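PDB 5G5Y: fructooligosaccharide ABC transporter substrate-binding protein FusA from Streptococcus pneumoniae, which captures short- and long-chain fructooligosaccharides, preferring tetrasaccharides and larger, and serves as the solute-binding subunit of the FusABC-MsmK import complex. Local coordinates for residues L23-R27 / Q337-Y343; N94-I98 / Q329-L333; E104-L108 / M303-R307; L333-Q337 / S358-K362; Q348-F352 / H363-N367. Residue numbers count along the deposited sequence, not the author numbering.

Contact 1 of 5, residues L23-R27 / Q337-Y343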
# COMPACT_ATOMS: atom_id res chain seq x y z
N LEU A 23 -8.37 22.47 13.92
CA LEU A 23 -9.20 23.38 13.11
C LEU A 23 -10.29 22.64 12.31
O LEU A 23 -11.47 23.10 12.23
CB LEU A 23 -8.29 24.26 12.24
CG LEU A 23 -8.96 25.34 11.42
CD1 LEU A 23 -9.91 26.24 12.23
CD2 LEU A 23 -7.88 26.20 10.75
N ILE A 24 -9.94 21.49 11.73
CA ILE A 24 -10.95 20.69 11.02
C ILE A 24 -12.14 20.36 11.92
O ILE A 24 -13.31 20.47 11.52
CB ILE A 24 -10.33 19.40 10.41
CG1 ILE A 24 -9.49 19.73 9.16
CG2 ILE A 24 -11.40 18.42 10.00
CD1 ILE A 24 -8.63 18.57 8.66
N LEU A 25 -11.90 19.93 13.15
CA LEU A 25 -13.01 19.51 13.98
C LEU A 25 -13.82 20.69 14.57
O LEU A 25 -15.00 20.55 14.88
CB LEU A 25 -12.52 18.57 15.06
CG LEU A 25 -11.98 17.28 14.42
CD1 LEU A 25 -11.27 16.47 15.47
CD2 LEU A 25 -13.12 16.46 13.79
N GLN A 26 -13.16 21.83 14.74
CA GLN A 26 -13.81 23.10 15.14
C GLN A 26 -14.80 23.56 14.10
O GLN A 26 -15.96 23.85 14.42
CB GLN A 26 -12.74 24.18 15.35
CG GLN A 26 -12.01 23.95 16.65
CD GLN A 26 -10.72 24.73 16.78
OE1 GLN A 26 -10.40 25.59 15.97
NE2 GLN A 26 -9.97 24.42 17.81
N ARG A 27 -14.37 23.55 12.83
CA ARG A 27 -15.26 23.86 11.72
C ARG A 27 -16.37 22.84 11.57
O ARG A 27 -17.52 23.20 11.33
CB ARG A 27 -14.50 23.97 10.39
CG ARG A 27 -13.51 25.12 10.35
CD ARG A 27 -13.10 25.40 8.93
NE ARG A 27 -12.06 26.43 8.82
CZ ARG A 27 -10.83 26.27 8.35
NH1 ARG A 27 -10.38 25.07 7.94
NH2 ARG A 27 -10.03 27.33 8.30
N GLN A 337 -9.56 16.98 3.24
CA GLN A 337 -8.94 17.61 4.42
C GLN A 337 -8.72 16.61 5.54
O GLN A 337 -7.63 16.57 6.16
CB GLN A 337 -9.81 18.75 4.93
CG GLN A 337 -9.91 19.91 3.98
CD GLN A 337 -10.90 20.93 4.48
OE1 GLN A 337 -10.58 21.69 5.37
NE2 GLN A 337 -12.12 20.93 3.91
N ASN A 338 -9.71 15.75 5.79
CA ASN A 338 -9.56 14.76 6.86
C ASN A 338 -8.32 13.88 6.66
O ASN A 338 -7.62 13.53 7.61
CB ASN A 338 -10.80 13.88 7.02
CG ASN A 338 -11.99 14.65 7.58
OD1 ASN A 338 -11.92 15.85 7.85
ND2 ASN A 338 -13.11 13.95 7.72
N ASN A 339 -8.06 13.57 5.40
CA ASN A 339 -6.94 12.72 5.02
C ASN A 339 -5.60 13.46 5.13
O ASN A 339 -4.60 12.87 5.53
CB ASN A 339 -7.12 12.26 3.57
CG ASN A 339 -6.24 11.06 3.20
OD1 ASN A 339 -6.21 10.07 3.91
ND2 ASN A 339 -5.57 11.14 2.06
N TRP A 340 -5.56 14.72 4.70
CA TRP A 340 -4.29 15.39 4.43
C TRP A 340 -3.97 16.68 5.21
O TRP A 340 -2.80 17.05 5.27
CB TRP A 340 -4.15 15.68 2.92
CG TRP A 340 -3.72 14.52 2.09
CD1 TRP A 340 -2.75 13.59 2.39
CD2 TRP A 340 -4.17 14.21 0.77
NE1 TRP A 340 -2.61 12.68 1.35
CE2 TRP A 340 -3.46 13.04 0.33
CE3 TRP A 340 -5.12 14.76 -0.09
CZ2 TRP A 340 -3.70 12.42 -0.90
CZ3 TRP A 340 -5.32 14.15 -1.34
CH2 TRP A 340 -4.62 13.00 -1.72
N GLY A 341 -4.99 17.38 5.71
CA GLY A 341 -4.79 18.65 6.41
C GLY A 341 -5.80 19.69 6.03
O GLY A 341 -6.81 19.38 5.42
N THR A 342 -5.53 20.95 6.37
CA THR A 342 -6.53 21.97 6.11
C THR A 342 -5.92 23.31 5.64
O THR A 342 -4.76 23.37 5.30
CB THR A 342 -7.49 22.08 7.33
OG1 THR A 342 -8.61 22.90 7.00
CG2 THR A 342 -6.75 22.64 8.58
N TYR A 343 -6.76 24.33 5.60
CA TYR A 343 -6.44 25.65 5.08
C TYR A 343 -6.89 26.69 6.11
O TYR A 343 -7.72 26.39 6.99
CB TYR A 343 -7.26 25.91 3.80
CG TYR A 343 -8.76 25.97 4.06
CD1 TYR A 343 -9.53 24.80 4.07
CD2 TYR A 343 -9.39 27.18 4.42
CE1 TYR A 343 -10.88 24.83 4.38
CE2 TYR A 343 -10.74 27.23 4.71
CZ TYR A 343 -11.48 26.04 4.70
OH TYR A 343 -12.80 26.06 4.99
O HOH W 1 -12.25 22.63 7.48
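Arg-27 carries the polar half of this contact. Arg-27 NH2 donates to the backbone oxygen of Tyr-343 at 2.8 Å, and Arg-27 NH1 reaches the same Tyr-343 O at 3.1 Å, so one carbonyl accepts from both ends of the guanidinium. Arg-27 NH1 also gives a hydrogen bond to a water at 3.1 Å, which in turn donates to Gln-337 OE1 at 2.9 Å. Gln-337 OE1 accepts a second proton from Thr-342 OG1 (2.8 Å), while Gln-337 NE2 is spent within its own helix on Leu-333 O. The guanidinium lies flat on the Tyr-343 ring, planes 7° apart, with Arg-27 CZ 4.0 Å from the ring centroid: a stacked cation-pi pair. In this bacterial solute-binding protein of family 1, the contact sets helix 23-32, which follows the first strand, against the C-terminal end of helix 332-340, whose Trp-340 binds substrate. The CA-to-CB bond of Trp-340 points away from residues 23-27. Gly-341, the first residue past the helix, has positive phi; Gly-341 N bonds to Gln-337 O at 2.8 Å. Ile-24 packs on the helix end, CD1 3.9 Å from Gln-337 CB and CG1 3.6 Å from Thr-342 CB; Ile-24 CG2 lies 3.4 Å from Asn-338 OD1. The Asn-338 amide is already engaged, OD1 by Gln-334 NE2 and ND2 by Gln-329 OE1.

Contact 2 of 5, residues N94-I98 / Q329-L333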
# COMPACT_ATOMS: atom_id res chain seq x y z
N ASN A 94 -23.80 11.05 0.71
CA ASN A 94 -22.42 11.20 0.20
C ASN A 94 -21.77 9.83 -0.06
O ASN A 94 -21.21 9.60 -1.10
CB ASN A 94 -21.52 12.08 1.11
CG ASN A 94 -22.03 13.50 1.27
OD1 ASN A 94 -22.57 14.07 0.33
ND2 ASN A 94 -21.84 14.08 2.43
N LEU A 95 -21.86 8.94 0.91
CA LEU A 95 -21.32 7.61 0.79
C LEU A 95 -22.10 6.83 -0.28
O LEU A 95 -21.51 6.13 -1.08
CB LEU A 95 -21.38 6.89 2.13
CG LEU A 95 -20.83 5.45 2.13
CD1 LEU A 95 -19.43 5.33 1.59
CD2 LEU A 95 -20.86 4.95 3.55
N LYS A 96 -23.41 7.01 -0.36
CA LYS A 96 -24.16 6.34 -1.44
C LYS A 96 -23.72 6.77 -2.86
O LYS A 96 -23.71 5.95 -3.80
CB LYS A 96 -25.66 6.56 -1.28
CG LYS A 96 -26.27 5.69 -0.22
CD LYS A 96 -27.64 6.24 0.20
CE LYS A 96 -28.73 5.93 -0.80
NZ LYS A 96 -29.95 6.71 -0.39
N LYS A 97 -23.36 8.05 -3.01
CA LYS A 97 -22.87 8.55 -4.29
C LYS A 97 -21.50 7.92 -4.68
O LYS A 97 -21.24 7.61 -5.83
CB LYS A 97 -22.75 10.06 -4.28
CG LYS A 97 -22.45 10.64 -5.66
CD LYS A 97 -22.41 12.15 -5.65
CE LYS A 97 -21.87 12.67 -6.98
NZ LYS A 97 -22.02 14.15 -7.01
N ILE A 98 -20.63 7.77 -3.71
CA ILE A 98 -19.35 7.07 -3.91
C ILE A 98 -19.60 5.62 -4.35
O ILE A 98 -18.98 5.17 -5.35
CB ILE A 98 -18.48 7.16 -2.64
CG1 ILE A 98 -18.05 8.61 -2.37
CG2 ILE A 98 -17.21 6.30 -2.72
CD1 ILE A 98 -17.84 8.92 -0.91
N GLN A 329 -18.25 13.26 6.62
CA GLN A 329 -16.82 12.98 6.39
C GLN A 329 -16.55 12.54 4.94
O GLN A 329 -15.43 12.73 4.46
CB GLN A 329 -16.26 11.96 7.34
CG GLN A 329 -16.68 12.11 8.79
CD GLN A 329 -16.55 13.54 9.31
OE1 GLN A 329 -15.51 14.17 9.18
NE2 GLN A 329 -17.64 14.08 9.88
N TYR A 330 -17.57 11.98 4.28
CA TYR A 330 -17.53 11.54 2.89
C TYR A 330 -17.87 12.61 1.85
O TYR A 330 -17.77 12.35 0.66
CB TYR A 330 -18.44 10.31 2.70
CG TYR A 330 -17.88 9.06 3.29
CD1 TYR A 330 -16.77 8.42 2.70
CD2 TYR A 330 -18.44 8.48 4.41
CE1 TYR A 330 -16.24 7.25 3.25
CE2 TYR A 330 -17.94 7.29 4.95
CZ TYR A 330 -16.83 6.68 4.36
OH TYR A 330 -16.32 5.52 4.90
N ALA A 331 -18.28 13.82 2.28
CA ALA A 331 -18.32 14.96 1.36
C ALA A 331 -16.89 15.15 0.82
O ALA A 331 -15.93 15.13 1.60
CB ALA A 331 -18.82 16.23 2.05
N PRO A 332 -16.73 15.28 -0.51
CA PRO A 332 -15.38 15.31 -1.13
C PRO A 332 -14.36 16.28 -0.48
O PRO A 332 -13.24 15.88 -0.15
CB PRO A 332 -15.68 15.72 -2.56
CG PRO A 332 -17.03 15.14 -2.80
CD PRO A 332 -17.79 15.34 -1.53
N LEU A 333 -14.76 17.54 -0.27
CA LEU A 333 -13.82 18.52 0.37
C LEU A 333 -13.45 18.13 1.80
O LEU A 333 -12.33 18.38 2.28
CB LEU A 333 -14.39 19.94 0.36
CG LEU A 333 -14.09 20.79 -0.88
CD1 LEU A 333 -14.94 22.06 -0.80
CD2 LEU A 333 -12.62 21.18 -1.02
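A helix packs here against a helix start: helix 93-101 meets the link between helices 319-329 and 332-340 in the solute-binding fold, with Ala-331 at the N-cap position of the second. No hydrogen bond joins the two segments; the fit depends on how Tyr-330 is held. Its m rotamer (chi1 -74°) directs the ring along Leu-95 and Ile-98, and its OH is held beyond them by the carbonyl of Pro-120. Leu-95, with chi1 t and chi2 p, sets CD1 over the ring face, 4.0 Å from the Tyr-330 centroid and 8° off the normal, a CH-pi contact; its CD2 lies 4.0 Å from Tyr-330 CE2. Ile-98, one turn later and in the m, t conformation, extends CD1 to 3.8 Å from both Tyr-330 O and Tyr-330 CD1. Strand 384-386 adds Ala-385, which touches both Ile-98 and Tyr-330. The carboxylate of Asp-327 accepts from the backbone amides of Asn-94 and Leu-95, tying the start of helix 93-101 to the end of helix 319-329. Asn-94, chi1 m, lays its side chain beside the backbone: Asn-94 CB is 3.8 Å from Tyr-330 C, and Asn-94 ND2 3.6 Å from Ala-331 N.

Contact 3 of 5, residues E104-L108 / M303-R307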
# COMPACT_ATOMS: atom_id res chain seq x y z
N GLU A 104 -17.56 -1.43 -6.83
CA GLU A 104 -16.60 -2.39 -6.30
C GLU A 104 -16.37 -2.20 -4.80
O GLU A 104 -16.12 -3.18 -4.11
CB GLU A 104 -15.28 -2.31 -7.05
CG GLU A 104 -14.47 -1.07 -6.72
CD GLU A 104 -13.40 -0.82 -7.74
OE1 GLU A 104 -13.70 -0.14 -8.76
OE2 GLU A 104 -12.27 -1.33 -7.50
N TYR A 105 -16.43 -0.95 -4.31
CA TYR A 105 -16.17 -0.72 -2.89
C TYR A 105 -17.27 -1.31 -2.04
O TYR A 105 -16.98 -1.78 -0.96
CB TYR A 105 -15.95 0.75 -2.56
CG TYR A 105 -14.65 1.29 -3.13
CD1 TYR A 105 -13.43 0.74 -2.77
CD2 TYR A 105 -14.65 2.32 -4.04
CE1 TYR A 105 -12.24 1.22 -3.31
CE2 TYR A 105 -13.48 2.82 -4.57
CZ TYR A 105 -12.27 2.26 -4.19
OH TYR A 105 -11.11 2.73 -4.70
N LYS A 106 -18.50 -1.33 -2.54
CA LYS A 106 -19.59 -1.92 -1.80
C LYS A 106 -19.33 -3.40 -1.54
O LYS A 106 -19.53 -3.87 -0.41
CB LYS A 106 -20.93 -1.75 -2.52
CG LYS A 106 -22.11 -1.94 -1.58
CD LYS A 106 -23.42 -1.57 -2.26
CE LYS A 106 -24.37 -0.84 -1.33
NZ LYS A 106 -24.87 -1.75 -0.28
N ALA A 107 -18.83 -4.09 -2.55
CA ALA A 107 -18.48 -5.51 -2.42
C ALA A 107 -17.37 -5.69 -1.38
O ALA A 107 -17.44 -6.59 -0.54
CB ALA A 107 -18.10 -6.11 -3.77
N LEU A 108 -16.38 -4.81 -1.37
CA LEU A 108 -15.27 -4.90 -0.41
C LEU A 108 -15.71 -4.63 1.03
O LEU A 108 -15.08 -5.11 1.97
CB LEU A 108 -14.15 -3.95 -0.81
CG LEU A 108 -13.43 -4.15 -2.15
CD1 LEU A 108 -12.30 -3.15 -2.29
CD2 LEU A 108 -12.91 -5.56 -2.34
N MET A 303 -3.83 -1.58 -2.71
CA MET A 303 -4.99 -0.72 -2.98
C MET A 303 -5.09 0.30 -1.86
O MET A 303 -4.88 -0.06 -0.69
CB MET A 303 -6.26 -1.56 -3.04
CG MET A 303 -7.42 -0.86 -3.74
SD MET A 303 -9.06 -1.58 -3.41
CE MET A 303 -9.94 -0.87 -4.78
N GLY A 304 -5.43 1.55 -2.19
CA GLY A 304 -5.68 2.58 -1.18
C GLY A 304 -7.04 2.34 -0.56
O GLY A 304 -8.04 3.01 -0.89
N PHE A 305 -7.10 1.34 0.30
CA PHE A 305 -8.36 0.89 0.88
C PHE A 305 -8.13 0.28 2.23
O PHE A 305 -7.23 -0.54 2.41
CB PHE A 305 -9.06 -0.11 -0.03
CG PHE A 305 -10.37 -0.61 0.52
CD1 PHE A 305 -11.53 0.17 0.47
CD2 PHE A 305 -10.44 -1.88 1.12
CE1 PHE A 305 -12.74 -0.34 0.94
CE2 PHE A 305 -11.63 -2.36 1.62
CZ PHE A 305 -12.78 -1.58 1.55
N ALA A 306 -8.89 0.74 3.21
CA ALA A 306 -8.94 0.06 4.51
C ALA A 306 -10.36 -0.10 4.88
O ALA A 306 -11.10 0.88 4.91
CB ALA A 306 -8.19 0.86 5.56
N ARG A 307 -10.75 -1.35 5.17
CA ARG A 307 -12.14 -1.68 5.39
C ARG A 307 -12.77 -0.93 6.57
O ARG A 307 -13.95 -0.57 6.51
CB ARG A 307 -12.30 -3.19 5.64
CG ARG A 307 -13.57 -3.73 5.04
CD ARG A 307 -13.72 -5.23 5.13
NE ARG A 307 -12.50 -5.99 4.89
CZ ARG A 307 -12.02 -6.37 3.70
NH1 ARG A 307 -12.65 -6.07 2.58
NH2 ARG A 307 -10.88 -7.08 3.66
O HOH W 2 -8.64 2.68 -3.52
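Short helix 104-109 covers strand 305-306, an edge strand of the small mixed sheet that also holds 121-123 and 384-386. Leu-108 has the most surface buried, 89 Å². Leu-108 points at the strand and sets its CD1 over the Phe-305 ring, 4.0 Å from the centroid and 7° off the normal, a CH-pi contact; its CB is 3.6 Å from Phe-305 CZ. Met-303 (60 Å²) stretches in an all-t conformation along the same helix face, placing SD 3.8 Å from Leu-108 CD1 and CE 3.4 Å from Tyr-105 CE1. Phe-305 (56 Å²) fits between Leu-108 and Tyr-105. The Tyr-105 and Phe-305 planes differ by 18°, but with centroids 5.8 Å apart the rings barely overlap, closest at Tyr-105 CD1 to Phe-305 CD1, 3.8 Å. Ile-122 of strand 121-123 touches both rings, while Tyr-489 of helix 475-492 covers Leu-108 and Glu-104. Tyr-105 OH is bound by Glu-124, a zinc ligand, and accepts from a water at 2.7 Å that also donates to Gly-304 O at 2.7 Å; Gly-304 is the centre of an inverse gamma turn. Beyond the strand, the Arg-307 guanidinium forms a salt bridge with Asp-69, and its NH1 donates to Leu-108 O at 2.7 Å.

Contact 4 of 5, residues L333-Q337 / S358-K362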
# COMPACT_ATOMS: atom_id res chain seq x y z
N LEU A 333 -14.76 17.54 -0.27
CA LEU A 333 -13.82 18.52 0.37
C LEU A 333 -13.45 18.13 1.80
O LEU A 333 -12.33 18.38 2.28
CB LEU A 333 -14.39 19.94 0.36
CG LEU A 333 -14.09 20.79 -0.88
CD1 LEU A 333 -14.94 22.06 -0.80
CD2 LEU A 333 -12.62 21.18 -1.02
N GLN A 334 -14.39 17.48 2.49
CA GLN A 334 -14.15 17.06 3.83
C GLN A 334 -13.22 15.84 3.83
O GLN A 334 -12.32 15.79 4.65
CB GLN A 334 -15.46 16.71 4.53
CG GLN A 334 -15.29 16.59 6.05
CD GLN A 334 -15.05 17.94 6.71
OE1 GLN A 334 -15.83 18.86 6.55
NE2 GLN A 334 -13.94 18.08 7.40
N SER A 335 -13.49 14.85 2.97
CA SER A 335 -12.60 13.70 2.85
C SER A 335 -11.14 14.10 2.58
O SER A 335 -10.21 13.56 3.18
CB SER A 335 -13.09 12.73 1.79
OG SER A 335 -14.24 12.06 2.20
N VAL A 336 -10.94 15.06 1.68
CA VAL A 336 -9.62 15.46 1.31
C VAL A 336 -8.91 16.05 2.54
O VAL A 336 -7.80 15.65 2.87
CB VAL A 336 -9.61 16.43 0.12
CG1 VAL A 336 -8.27 17.10 -0.07
CG2 VAL A 336 -10.08 15.72 -1.15
N GLN A 337 -9.56 16.98 3.24
CA GLN A 337 -8.94 17.61 4.42
C GLN A 337 -8.72 16.61 5.54
O GLN A 337 -7.63 16.57 6.16
CB GLN A 337 -9.81 18.75 4.93
CG GLN A 337 -9.91 19.91 3.98
CD GLN A 337 -10.90 20.93 4.48
OE1 GLN A 337 -10.58 21.69 5.37
NE2 GLN A 337 -12.12 20.93 3.91
N SER A 358 -13.90 28.75 -6.61
CA SER A 358 -14.08 27.39 -7.13
C SER A 358 -14.36 26.37 -6.02
O SER A 358 -14.70 25.23 -6.33
CB SER A 358 -12.87 26.97 -7.94
OG SER A 358 -11.74 26.82 -7.10
N ASN A 359 -14.19 26.77 -4.76
CA ASN A 359 -14.33 25.88 -3.61
C ASN A 359 -13.46 24.62 -3.80
O ASN A 359 -13.95 23.50 -3.77
CB ASN A 359 -15.81 25.56 -3.37
CG ASN A 359 -16.11 25.17 -1.94
OD1 ASN A 359 -15.61 25.78 -0.99
ND2 ASN A 359 -16.96 24.15 -1.77
N SER A 360 -12.18 24.84 -4.09
CA SER A 360 -11.24 23.75 -4.31
C SER A 360 -9.95 24.03 -3.59
O SER A 360 -9.56 25.19 -3.33
CB SER A 360 -11.00 23.53 -5.80
OG SER A 360 -10.34 24.65 -6.38
N LEU A 361 -9.26 22.94 -3.27
CA LEU A 361 -8.07 22.95 -2.46
C LEU A 361 -6.83 22.83 -3.33
O LEU A 361 -6.81 22.06 -4.31
CB LEU A 361 -8.14 21.79 -1.46
CG LEU A 361 -9.23 21.87 -0.39
CD1 LEU A 361 -9.48 20.52 0.26
CD2 LEU A 361 -8.89 22.90 0.68
N LYS A 362 -5.79 23.59 -2.98
CA LYS A 362 -4.46 23.48 -3.59
C LYS A 362 -3.41 23.27 -2.52
O LYS A 362 -3.37 24.00 -1.54
CB LYS A 362 -4.11 24.75 -4.41
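A two-stranded antiparallel hairpin, 352-355 with 360-363, lies beside helix 332-340, the helix that carries substrate-binding Trp-340, and this contact is the apolar seam between them. The strand and helix segments run nearly alongside each other, with 22° between their N-to-C directions and a closest approach of the segment axes of 9.7 Å. Leu-361 makes most of it: its CD1 lies 3.5 Å from Leu-333 CD2, 3.6 Å from Val-336 CG1 and 3.8 Å from Gln-337 CG, so it sits among side chains from successive turns. Leu-333 reaches further toward the turn, with CD1 3.1 Å from Asn-359 ND2. Asn-359 has positive phi and, with Ser-360, faces Asp-355 in a G1 beta bulge. Gln-337 offers Leu-361 its aliphatic part; its amide is turned to Leu-333 O (NE2 donating, 3.0 Å) and to Thr-342 OG1. Phe-352 of the partner strand touches both Val-336 and Leu-361, strand 384-386 meets the helix through Val-336 and Ser-335, and helix 23-32 packs against Gln-334 and Gln-337.

Contact 5 of 5, residues Q348-F352 / H363-N367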
# COMPACT_ATOMS: atom_id res chain seq x y z
N GLN A 348 -0.61 28.49 12.62
CA GLN A 348 0.44 27.58 12.14
C GLN A 348 0.30 27.44 10.62
O GLN A 348 -0.62 27.99 10.02
CB GLN A 348 0.39 26.20 12.86
CG GLN A 348 -0.78 25.31 12.46
CD GLN A 348 -1.05 24.10 13.36
OE1 GLN A 348 -2.20 23.65 13.46
NE2 GLN A 348 -0.03 23.55 13.96
N GLN A 349 1.24 26.73 10.01
CA GLN A 349 1.23 26.51 8.58
C GLN A 349 0.00 25.69 8.15
O GLN A 349 -0.65 25.07 8.98
CB GLN A 349 2.52 25.83 8.14
CG GLN A 349 3.70 26.79 8.06
CD GLN A 349 4.91 26.11 7.49
OE1 GLN A 349 4.98 25.84 6.28
NE2 GLN A 349 5.88 25.81 8.34
N ASN A 350 -0.28 25.71 6.85
CA ASN A 350 -1.44 25.00 6.26
C ASN A 350 -1.02 24.11 5.11
O ASN A 350 -0.25 24.51 4.26
CB ASN A 350 -2.46 25.99 5.74
CG ASN A 350 -3.10 26.82 6.87
OD1 ASN A 350 -4.02 26.37 7.55
ND2 ASN A 350 -2.59 28.04 7.06
N ILE A 351 -1.54 22.89 5.09
CA ILE A 351 -1.32 21.98 3.95
C ILE A 351 -1.94 22.55 2.66
O ILE A 351 -1.37 22.44 1.55
CB ILE A 351 -1.88 20.57 4.28
CG1 ILE A 351 -1.10 19.94 5.43
CG2 ILE A 351 -1.88 19.66 3.04
CD1 ILE A 351 0.32 19.53 5.10
N PHE A 352 -3.08 23.21 2.80
CA PHE A 352 -3.85 23.70 1.67
C PHE A 352 -4.18 25.21 1.71
O PHE A 352 -4.22 25.80 2.78
CB PHE A 352 -5.19 23.02 1.65
CG PHE A 352 -5.14 21.53 1.44
CD1 PHE A 352 -4.84 21.01 0.19
CD2 PHE A 352 -5.50 20.65 2.45
CE1 PHE A 352 -4.85 19.63 -0.03
CE2 PHE A 352 -5.51 19.27 2.24
CZ PHE A 352 -5.20 18.77 0.98
N HIS A 363 -2.52 22.29 -2.73
CA HIS A 363 -1.43 22.07 -1.81
C HIS A 363 -0.49 23.25 -1.79
O HIS A 363 -0.15 23.77 -2.85
CB HIS A 363 -0.61 20.82 -2.20
CG HIS A 363 -1.27 19.54 -1.83
ND1 HIS A 363 -2.22 18.93 -2.62
CD2 HIS A 363 -1.15 18.77 -0.73
CE1 HIS A 363 -2.63 17.82 -2.04
NE2 HIS A 363 -2.01 17.71 -0.88
N LEU A 364 -0.03 23.64 -0.61
CA LEU A 364 0.93 24.72 -0.47
C LEU A 364 2.35 24.19 -0.29
O LEU A 364 2.55 23.10 0.21
CB LEU A 364 0.57 25.60 0.73
CG LEU A 364 -0.68 26.46 0.53
CD1 LEU A 364 -1.10 27.13 1.84
CD2 LEU A 364 -0.43 27.52 -0.54
N PRO A 365 3.34 25.00 -0.69
CA PRO A 365 4.72 24.66 -0.35
C PRO A 365 4.94 24.89 1.14
O PRO A 365 4.39 25.83 1.69
CB PRO A 365 5.54 25.61 -1.24
CG PRO A 365 4.65 26.76 -1.53
CD PRO A 365 3.22 26.33 -1.33
N LEU A 366 5.70 24.01 1.79
CA LEU A 366 5.85 24.00 3.25
C LEU A 366 7.31 24.24 3.67
O LEU A 366 8.22 23.89 2.93
CB LEU A 366 5.43 22.64 3.81
CG LEU A 366 4.02 22.14 3.49
CD1 LEU A 366 3.84 20.76 4.11
CD2 LEU A 366 2.95 23.12 3.96
N ASN A 367 7.50 24.76 4.88
CA ASN A 367 8.84 25.00 5.45
C ASN A 367 8.95 24.57 6.93
O ASN A 367 7.95 24.20 7.57
CB ASN A 367 9.24 26.48 5.31
CG ASN A 367 8.61 27.38 6.37
OD1 ASN A 367 7.41 27.65 6.32
ND2 ASN A 367 9.41 27.83 7.33
O HOH W 3 0.97 21.00 1.35
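Gln-349 grips the backbone of Asn-367 with both ends of its amide: NE2 donates to Asn-367 O at 2.7 Å, and OE1 accepts from Asn-367 N at 3.1 Å, both nearly straight. Nearer the hairpin, Leu-364 N donates to Ile-351 O at 2.8 Å. The same Ile-351 oxygen receives a water proton at 2.8 Å and a CA-H...O contact from His-363 CA at 3.4 Å; the water also donates to Leu-364 O at 2.9 Å, bridging the two backbones. These bonds continue the base of the antiparallel hairpin 352-355/360-363, whose last pair, at the open end away from the turn, is the non-hydrogen-bonded Phe-352 with His-363, CA atoms 4.5 Å apart. The edge of the Phe-352 ring meets the face of the His-363 imidazole, centroids 4.6 Å apart and planes at 52°. His-363 ND1 is bound by Thr-396, and Phe-352 also touches substrate-binding Trp-340. Further out, Ile-351 CD1 packs on Leu-366 CD1 at 3.9 Å, while methyls lie against carbonyls, Leu-364 CD1 3.5 Å from Phe-352 O and Leu-366 CD2 3.5 Å from Asn-350 O. Leu-374 of helix 370-378 covers Ile-351 and Gln-349. Beyond the last main-chain bond, then, a side-chain amide and a water take over the bridging, keeping the two strand extensions together as far as Asn-367.

From the N terminus, helix 23-32 opens contact 1, the longest closure, which ends at 337-343. Within that span helix 93-101 opens contact 2, closed at 329-333, and inside this in turn contact 3 runs from helix 104-109 to strand 305-306. Contact 4 begins on Leu-333, where contact 2 ends, shares Gln-337 with contact 1 and crosses it. Contact 5 follows contact 1 in series but crosses contact 4, since 348-352 precedes strand 360-363. Helix 332-340 serves contacts 1, 2 and 4, tying N-terminal helices 23-32 and 93-101 to the hairpin 352-355/360-363, while contact 3 touches none of the others but joins helix 104-109, next after 93-101, to the small mixed sheet.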